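Myosin-2 (Saccharomyces cerevisiae, PDB 6IXO) carries organelles and other cargo along actin cables as a class V myosin motor, gripping cargo receptors through its globular tail, the domain described here. Local coordinates at residues T7-N10 with E11-R15; E21-N24 with Q25-E29; A394-P397 with A398-L402. All coordinates share one frame; numbering follows the deposited sequence.

All three contacts lie on the same side of the chain's centre and border helix 403-415 near the C-terminus of this cargo-binding tail. Contacts 1 and 2 are stretches of about two and a half turns in consecutive helices, 6-18 and 20-32, their centres about 19 Å apart; contact 3 is the last part of the loop before helix 403-415. Contact 2 is the buried one, whereas contacts 1 and 3 are at the surface. Backbone hydrogen bonds run through both helical stretches, a threonine hydroxyl adding one in contact 2, while contact 3 has none across its segments and rests on apolar side chains. Contacts 2 and 3 touch, Glu26 OE1 lying 3.3 Å from Leu402 C.

Contact 1 (T7-N10 with E11-R15); sequences TQIN and EELYR
Ile9 and Leu13 lie side by side one helical turn apart and point the same way, with Ile9 CG2 meeting Leu13 CD1 at 4.2 Å. In Ile9, chi1 of -66° sets the methyl CG2 opposite the backbone N, on the side of the carbonyl carbon, where it faces the next turn. Leu13 also leans on the backbone: its CB is 3.4 Å from Ile9 O, the same oxygen that accepts the Leu13 N-H at 2.9 Å. This is the i to i+4 pattern of an alpha-helix, here the N-terminal helix 6-18 of the globular tail. It repeats at Glu11 N to Thr7 O, Glu12 N to Gln8 O and Tyr14 N to Asn10 O, each donor tilted out of the plane of its carbonyl. Glu12 stretches away from the turn with CG anti to the backbone N (chi1 -178°) and the rest of the chain extended. Water 1 donates to its OE1 over 2.7 Å and, weakly, to Gln8 O, so that the water bridges carboxylate and backbone; OE2 forms a salt bridge with Arg407 on helix 403-415. Asn10 meets the following turn through its backbone, while its OD1 accepts a hydrogen bond from Gln415 of that same helix and the side chain touches Arg67 and Phe68. The buried Leu13 packs against Gln415 and also against Glu64 and Arg67 of helix 53-67. Tyr14 comes close to the preceding turn through CB, 3.4 Å from Asn10 O; the end of its side chain leads away, and the residue touches Leu70.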
loop_
_atom_site.group_PDB
_atom_site.type_symbol
_atom_site.label_atom_id
_atom_site.label_comp_id
_atom_site.label_asym_id
_atom_site.label_seq_id
_atom_site.Cartn_x
_atom_site.Cartn_y
_atom_site.Cartn_z
ATOM N N THR A 7 -23.510 30.077 26.916
ATOM C CA THR A 7 -23.733 31.070 25.873
ATOM C C THR A 7 -22.426 31.749 25.465
ATOM O O THR A 7 -22.176 31.959 24.279
ATOM C CB THR A 7 -24.739 32.135 26.321
ATOM O OG1 THR A 7 -25.894 31.493 26.879
ATOM C CG2 THR A 7 -25.142 33.008 25.132
ATOM N N GLN A 8 -21.602 32.090 26.451
ATOM C CA GLN A 8 -20.296 32.681 26.187
ATOM C C GLN A 8 -19.352 31.690 25.481
ATOM O O GLN A 8 -18.628 32.071 24.563
ATOM C CB GLN A 8 -19.669 33.188 27.487
ATOM C CG GLN A 8 -20.218 34.512 27.950
ATOM C CD GLN A 8 -19.523 35.019 29.203
ATOM O OE1 GLN A 8 -18.389 34.625 29.497
ATOM N NE2 GLN A 8 -20.202 35.893 29.953
ATOM N N ILE A 9 -19.377 30.425 25.891
ATOM C CA ILE A 9 -18.633 29.392 25.171
ATOM C C ILE A 9 -19.143 29.281 23.746
ATOM O O ILE A 9 -18.356 29.233 22.811
ATOM C CB ILE A 9 -18.731 28.024 25.861
ATOM C CG1 ILE A 9 -18.022 28.099 27.217
ATOM C CG2 ILE A 9 -18.167 26.905 24.949
ATOM C CD1 ILE A 9 -17.730 26.751 27.809
ATOM N N ASN A 10 -20.461 29.276 23.575
ATOM C CA ASN A 10 -21.018 29.206 22.231
ATOM C C ASN A 10 -20.667 30.400 21.356
ATOM O O ASN A 10 -20.368 30.219 20.168
ATOM C CB ASN A 10 -22.533 29.054 22.272
ATOM C CG ASN A 10 -22.961 27.615 22.451
ATOM O OD1 ASN A 10 -22.139 26.700 22.396
ATOM N ND2 ASN A 10 -24.260 27.405 22.655
ATOM N N GLU A 11 -20.745 31.609 21.907
ATOM C CA GLU A 11 -20.373 32.772 21.117
ATOM C C GLU A 11 -18.915 32.683 20.668
ATOM O O GLU A 11 -18.618 32.913 19.508
ATOM C CB GLU A 11 -20.565 34.065 21.881
ATOM C CG GLU A 11 -20.189 35.292 21.062
ATOM C CD GLU A 11 -20.701 36.579 21.683
ATOM O OE1 GLU A 11 -21.143 36.538 22.855
ATOM O OE2 GLU A 11 -20.668 37.626 21.000
ATOM N N GLU A 12 -18.019 32.390 21.603
ATOM C CA GLU A 12 -16.592 32.319 21.269
ATOM C C GLU A 12 -16.355 31.230 20.233
ATOM O O GLU A 12 -15.580 31.434 19.292
ATOM C CB GLU A 12 -15.722 32.078 22.511
ATOM C CG GLU A 12 -14.212 32.039 22.176
ATOM C CD GLU A 12 -13.270 32.004 23.380
ATOM O OE1 GLU A 12 -13.703 31.787 24.541
ATOM O OE2 GLU A 12 -12.064 32.209 23.142
ATOM N N LEU A 13 -17.019 30.081 20.379
ATOM C CA LEU A 13 -16.848 28.991 19.411
ATOM C C LEU A 13 -17.248 29.464 18.031
ATOM O O LEU A 13 -16.557 29.231 17.042
ATOM C CB LEU A 13 -17.684 27.770 19.773
ATOM C CG LEU A 13 -17.004 26.649 20.528
ATOM C CD1 LEU A 13 -18.066 25.663 20.984
ATOM C CD2 LEU A 13 -15.911 25.964 19.630
ATOM N N TYR A 14 -18.386 30.158 17.993
ATOM C CA TYR A 14 -18.956 30.609 16.745
ATOM C C TYR A 14 -18.025 31.545 15.999
ATOM O O TYR A 14 -17.827 31.401 14.795
ATOM C CB TYR A 14 -20.296 31.323 16.998
ATOM C CG TYR A 14 -21.012 31.640 15.717
ATOM C CD1 TYR A 14 -20.800 32.850 15.059
ATOM C CD2 TYR A 14 -21.883 30.715 15.141
ATOM C CE1 TYR A 14 -21.444 33.137 13.870
ATOM C CE2 TYR A 14 -22.544 31.000 13.957
ATOM C CZ TYR A 14 -22.311 32.206 13.323
ATOM O OH TYR A 14 -22.954 32.493 12.143
ATOM N N ARG A 15 -17.471 32.522 16.703
ATOM C CA ARG A 15 -16.512 33.428 16.082
ATOM C C ARG A 15 -15.253 32.700 15.635
ATOM O O ARG A 15 -14.644 33.073 14.627
ATOM C CB ARG A 15 -16.129 34.549 17.038
ATOM C CG ARG A 15 -17.304 35.379 17.523
ATOM C CD ARG A 15 -18.160 35.868 16.354
ATOM N NE ARG A 15 -19.129 36.896 16.758
ATOM C CZ ARG A 15 -19.906 37.577 15.914
ATOM N NH1 ARG A 15 -19.836 37.340 14.606
ATOM N NH2 ARG A 15 -20.749 38.494 16.378
HETATM O O HOH W 1 -15.953 31.565 26.074
#

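Contact 2 (E21-N24 with Q25-E29); sequences EILN and QEITE
Thr28 holds the carbonyl of Asn24 with two bonds: its backbone N donates to Asn24 O at 2.8 Å, and its hydroxyl OG1 donates to the same oxygen at 2.9 Å. The two donors arrive from opposite faces of the carbonyl plane. With chi1 at 61°, OG1 sits between the backbone N and the carbonyl carbon, where it can fold back onto the preceding turn. Next to it is the tight apolar side, where Leu23 CD1 lies 4.0 Å from Ile27 CG1 and that same CG1 presses to 3.1 Å from Leu23 O. These residues form the inward face of helix 20-32 in the helical bundle of the tail, meeting helices 53-67 and 403-415, while Thr28 touches helix 71-90. A valine in place of Thr28 would probably leave Asn24 O with the backbone N-H alone and the side chain without its polar tie to the turn. The opposite character appears at the exposed Gln25, which bends at chi2 (-86°) and whose amide oxygen is joined to the turn by water 2, a donor to both Gln25 OE1 and Ile22 O. Glu26, although buried, directs its carboxylate to the backbone N-H groups of Ser404 and Thr405.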
loop_
_atom_site.group_PDB
_atom_site.type_symbol
_atom_site.label_atom_id
_atom_site.label_comp_id
_atom_site.label_asym_id
_atom_site.label_seq_id
_atom_site.Cartn_x
_atom_site.Cartn_y
_atom_site.Cartn_z
ATOM N N GLU A 21 -10.647 32.084 7.280
ATOM C CA GLU A 21 -9.329 32.531 6.796
ATOM C C GLU A 21 -8.212 32.067 7.716
ATOM O O GLU A 21 -7.250 31.443 7.282
ATOM C CB GLU A 21 -9.245 34.046 6.693
ATOM C CG GLU A 21 -9.807 34.672 5.445
ATOM C CD GLU A 21 -9.547 36.175 5.424
ATOM O OE1 GLU A 21 -8.365 36.557 5.251
ATOM O OE2 GLU A 21 -10.508 36.966 5.609
ATOM N N ILE A 22 -8.332 32.404 8.994
ATOM C CA ILE A 22 -7.340 31.994 9.975
ATOM C C ILE A 22 -7.410 30.488 10.181
ATOM O O ILE A 22 -6.388 29.806 10.160
ATOM C CB ILE A 22 -7.541 32.719 11.316
ATOM C CG1 ILE A 22 -7.070 34.167 11.192
ATOM C CG2 ILE A 22 -6.808 31.992 12.432
ATOM C CD1 ILE A 22 -7.129 34.935 12.491
ATOM N N LEU A 23 -8.613 29.954 10.358
ATOM C CA LEU A 23 -8.711 28.522 10.620
ATOM C C LEU A 23 -8.219 27.622 9.468
ATOM O O LEU A 23 -7.562 26.611 9.727
ATOM C CB LEU A 23 -10.146 28.157 10.957
ATOM C CG LEU A 23 -10.411 26.736 11.451
ATOM C CD1 LEU A 23 -9.465 26.367 12.570
ATOM C CD2 LEU A 23 -11.884 26.639 11.957
ATOM N N ASN A 24 -8.562 27.933 8.222
ATOM C CA ASN A 24 -8.142 27.036 7.128
ATOM C C ASN A 24 -6.617 27.019 7.028
ATOM O O ASN A 24 -6.032 26.006 6.745
ATOM C CB ASN A 24 -8.758 27.449 5.785
ATOM C CG ASN A 24 -10.264 27.200 5.719
ATOM O OD1 ASN A 24 -10.811 26.414 6.490
ATOM N ND2 ASN A 24 -10.931 27.862 4.786
ATOM N N GLN A 25 -5.986 28.159 7.287
ATOM C CA GLN A 25 -4.528 28.268 7.170
ATOM C C GLN A 25 -3.808 27.420 8.238
ATOM O O GLN A 25 -2.829 26.693 7.956
ATOM C CB GLN A 25 -4.133 29.748 7.261
ATOM C CG GLN A 25 -2.736 30.053 6.751
ATOM C CD GLN A 25 -1.663 29.865 7.809
ATOM O OE1 GLN A 25 -1.942 29.892 9.019
ATOM N NE2 GLN A 25 -0.424 29.671 7.361
ATOM N N GLU A 26 -4.307 27.506 9.464
ATOM C CA GLU A 26 -3.864 26.652 10.565
ATOM C C GLU A 26 -3.987 25.208 10.263
ATOM O O GLU A 26 -3.060 24.436 10.506
ATOM C CB GLU A 26 -4.690 26.939 11.846
ATOM C CG GLU A 26 -4.086 27.939 12.733
ATOM C CD GLU A 26 -4.861 28.115 14.073
ATOM O OE1 GLU A 26 -5.445 27.123 14.592
ATOM O OE2 GLU A 26 -4.863 29.244 14.591
ATOM N N ILE A 27 -5.152 24.825 9.755
ATOM C CA ILE A 27 -5.396 23.415 9.469
ATOM C C ILE A 27 -4.541 22.925 8.311
ATOM O O ILE A 27 -3.877 21.886 8.422
ATOM C CB ILE A 27 -6.884 23.177 9.144
ATOM C CG1 ILE A 27 -7.757 23.549 10.360
ATOM C CG2 ILE A 27 -7.140 21.766 8.856
ATOM C CD1 ILE A 27 -7.544 22.649 11.532
ATOM N N THR A 28 -4.538 23.662 7.202
ATOM C CA THR A 28 -3.805 23.148 6.030
ATOM C C THR A 28 -2.292 23.238 6.198
ATOM O O THR A 28 -1.554 22.300 5.838
ATOM C CB THR A 28 -4.228 23.860 4.726
ATOM O OG1 THR A 28 -3.949 25.251 4.811
ATOM C CG2 THR A 28 -5.707 23.646 4.444
ATOM N N GLU A 29 -1.799 24.344 6.741
ATOM C CA GLU A 29 -0.355 24.502 6.848
ATOM C C GLU A 29 0.199 23.872 8.131
ATOM O O GLU A 29 1.259 23.297 8.109
ATOM C CB GLU A 29 0.037 25.990 6.768
ATOM C CG GLU A 29 -0.463 26.705 5.504
ATOM C CD GLU A 29 0.056 26.069 4.196
ATOM O OE1 GLU A 29 1.287 25.856 4.066
ATOM O OE2 GLU A 29 -0.775 25.786 3.302
HETATM O O HOH W 2 -3.828 30.890 10.761
#

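Contact 3 (A394-P397 with A398-L402); sequences AYIP and AWLSL
Pro397 lies between two aromatic rings: its N sits 3.8 Å above one face of Tyr395, offset toward the rim, and its CB approaches the indole of Trp399 obliquely, 3.9 Å from NE1. Leu400 CD2 rests over one face of that indole, 3.3 Å above the plane and again toward the rim. The segment is the last part of the loop before helix 403-415, with Leu402 at the N-cap position, and it has no regular secondary structure. Across its two halves the contact is apolar. Trp399 takes the chi1 of 60° that flanks its CG with both backbone N and C, and this brings the indole back beside the proline. The proline ring and Leu400 run side by side, pointing the same way, whereas Ile396 crosses Leu400 at a slant, its CG1 3.9 Å from Leu400 CD1. Tyr395 has a cation-pi partner in Arg49, and Tyr53 of helix 53-67 touches both Pro397 and Trp399. The surface side of the turn, from Ala398 to Ser401, touches a crystal neighbour, which may influence the pose of the exposed indole. Leu402 is buried against Glu26 and Leu31 of helix 20-32. One methyl of Leu400, CD1, spans Ile396 and Pro397, coming within 3.6 Å of Pro397 CD.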
loop_
_atom_site.group_PDB
_atom_site.type_symbol
_atom_site.label_atom_id
_atom_site.label_comp_id
_atom_site.label_asym_id
_atom_site.label_seq_id
_atom_site.Cartn_x
_atom_site.Cartn_y
_atom_site.Cartn_z
ATOM N N ALA A 394 -12.227 15.305 23.195
ATOM C CA ALA A 394 -11.531 16.300 22.389
ATOM C C ALA A 394 -10.056 16.374 22.767
ATOM O O ALA A 394 -9.725 16.780 23.884
ATOM C CB ALA A 394 -12.196 17.668 22.561
ATOM N N TYR A 395 -9.178 15.988 21.837
ATOM C CA TYR A 395 -7.736 15.967 22.096
ATOM C C TYR A 395 -6.903 16.542 20.963
ATOM O O TYR A 395 -7.161 16.263 19.802
ATOM C CB TYR A 395 -7.271 14.542 22.364
ATOM C CG TYR A 395 -5.768 14.334 22.270
ATOM C CD1 TYR A 395 -4.897 14.900 23.202
ATOM C CD2 TYR A 395 -5.223 13.531 21.283
ATOM C CE1 TYR A 395 -3.511 14.687 23.131
ATOM C CE2 TYR A 395 -3.851 13.312 21.207
ATOM C CZ TYR A 395 -2.998 13.894 22.129
ATOM O OH TYR A 395 -1.633 13.672 22.033
ATOM N N ILE A 396 -5.887 17.327 21.314
ATOM C CA ILE A 396 -4.951 17.874 20.336
ATOM C C ILE A 396 -3.545 17.886 20.932
ATOM O O ILE A 396 -3.341 18.462 21.987
ATOM C CB ILE A 396 -5.382 19.304 19.870
ATOM C CG1 ILE A 396 -4.195 20.089 19.336
ATOM C CG2 ILE A 396 -6.007 20.131 21.001
ATOM C CD1 ILE A 396 -4.616 21.470 18.871
ATOM N N PRO A 397 -2.574 17.225 20.269
ATOM C CA PRO A 397 -1.217 17.020 20.810
ATOM C C PRO A 397 -0.461 18.282 21.232
ATOM O O PRO A 397 -0.917 19.387 20.976
ATOM C CB PRO A 397 -0.478 16.340 19.655
ATOM C CG PRO A 397 -1.549 15.634 18.900
ATOM C CD PRO A 397 -2.750 16.532 18.976
ATOM N N ALA A 398 0.714 18.082 21.829
ATOM C CA ALA A 398 1.427 19.117 22.582
ATOM C C ALA A 398 2.459 19.852 21.758
ATOM O O ALA A 398 2.685 21.044 21.943
ATOM C CB ALA A 398 2.104 18.504 23.796
ATOM N N TRP A 399 3.104 19.146 20.848
ATOM C CA TRP A 399 4.052 19.813 19.994
ATOM C C TRP A 399 3.320 20.724 18.994
ATOM O O TRP A 399 3.957 21.565 18.349
ATOM C CB TRP A 399 4.948 18.789 19.295
ATOM C CG TRP A 399 4.176 17.848 18.455
ATOM C CD1 TRP A 399 3.620 16.660 18.840
ATOM C CD2 TRP A 399 3.837 18.029 17.087
ATOM N NE1 TRP A 399 2.961 16.078 17.781
ATOM C CE2 TRP A 399 3.078 16.901 16.691
ATOM C CE3 TRP A 399 4.099 19.033 16.151
ATOM C CZ2 TRP A 399 2.576 16.756 15.404
ATOM C CZ3 TRP A 399 3.600 18.881 14.864
ATOM C CH2 TRP A 399 2.844 17.753 14.508
ATOM N N LEU A 400 1.983 20.602 18.875
ATOM C CA LEU A 400 1.305 21.415 17.873
ATOM C C LEU A 400 1.232 22.869 18.297
ATOM O O LEU A 400 1.112 23.182 19.477
ATOM C CB LEU A 400 -0.105 20.889 17.569
ATOM C CG LEU A 400 -0.172 19.619 16.718
ATOM C CD1 LEU A 400 -1.602 19.078 16.638
ATOM C CD2 LEU A 400 0.388 19.871 15.300
ATOM N N SER A 401 1.310 23.762 17.320
ATOM C CA SER A 401 1.029 25.158 17.586
ATOM C C SER A 401 -0.065 25.680 16.669
ATOM O O SER A 401 0.222 26.271 15.633
ATOM C CB SER A 401 2.294 26.007 17.444
ATOM O OG SER A 401 1.961 27.363 17.751
ATOM N N LEU A 402 -1.316 25.474 17.082
ATOM C CA LEU A 402 -2.498 25.867 16.323
ATOM C C LEU A 402 -3.476 26.628 17.224
ATOM O O LEU A 402 -4.395 26.037 17.768
ATOM C CB LEU A 402 -3.213 24.644 15.762
ATOM C CG LEU A 402 -2.338 23.634 14.993
ATOM C CD1 LEU A 402 -3.111 22.372 14.788
ATOM C CD2 LEU A 402 -1.892 24.228 13.667
#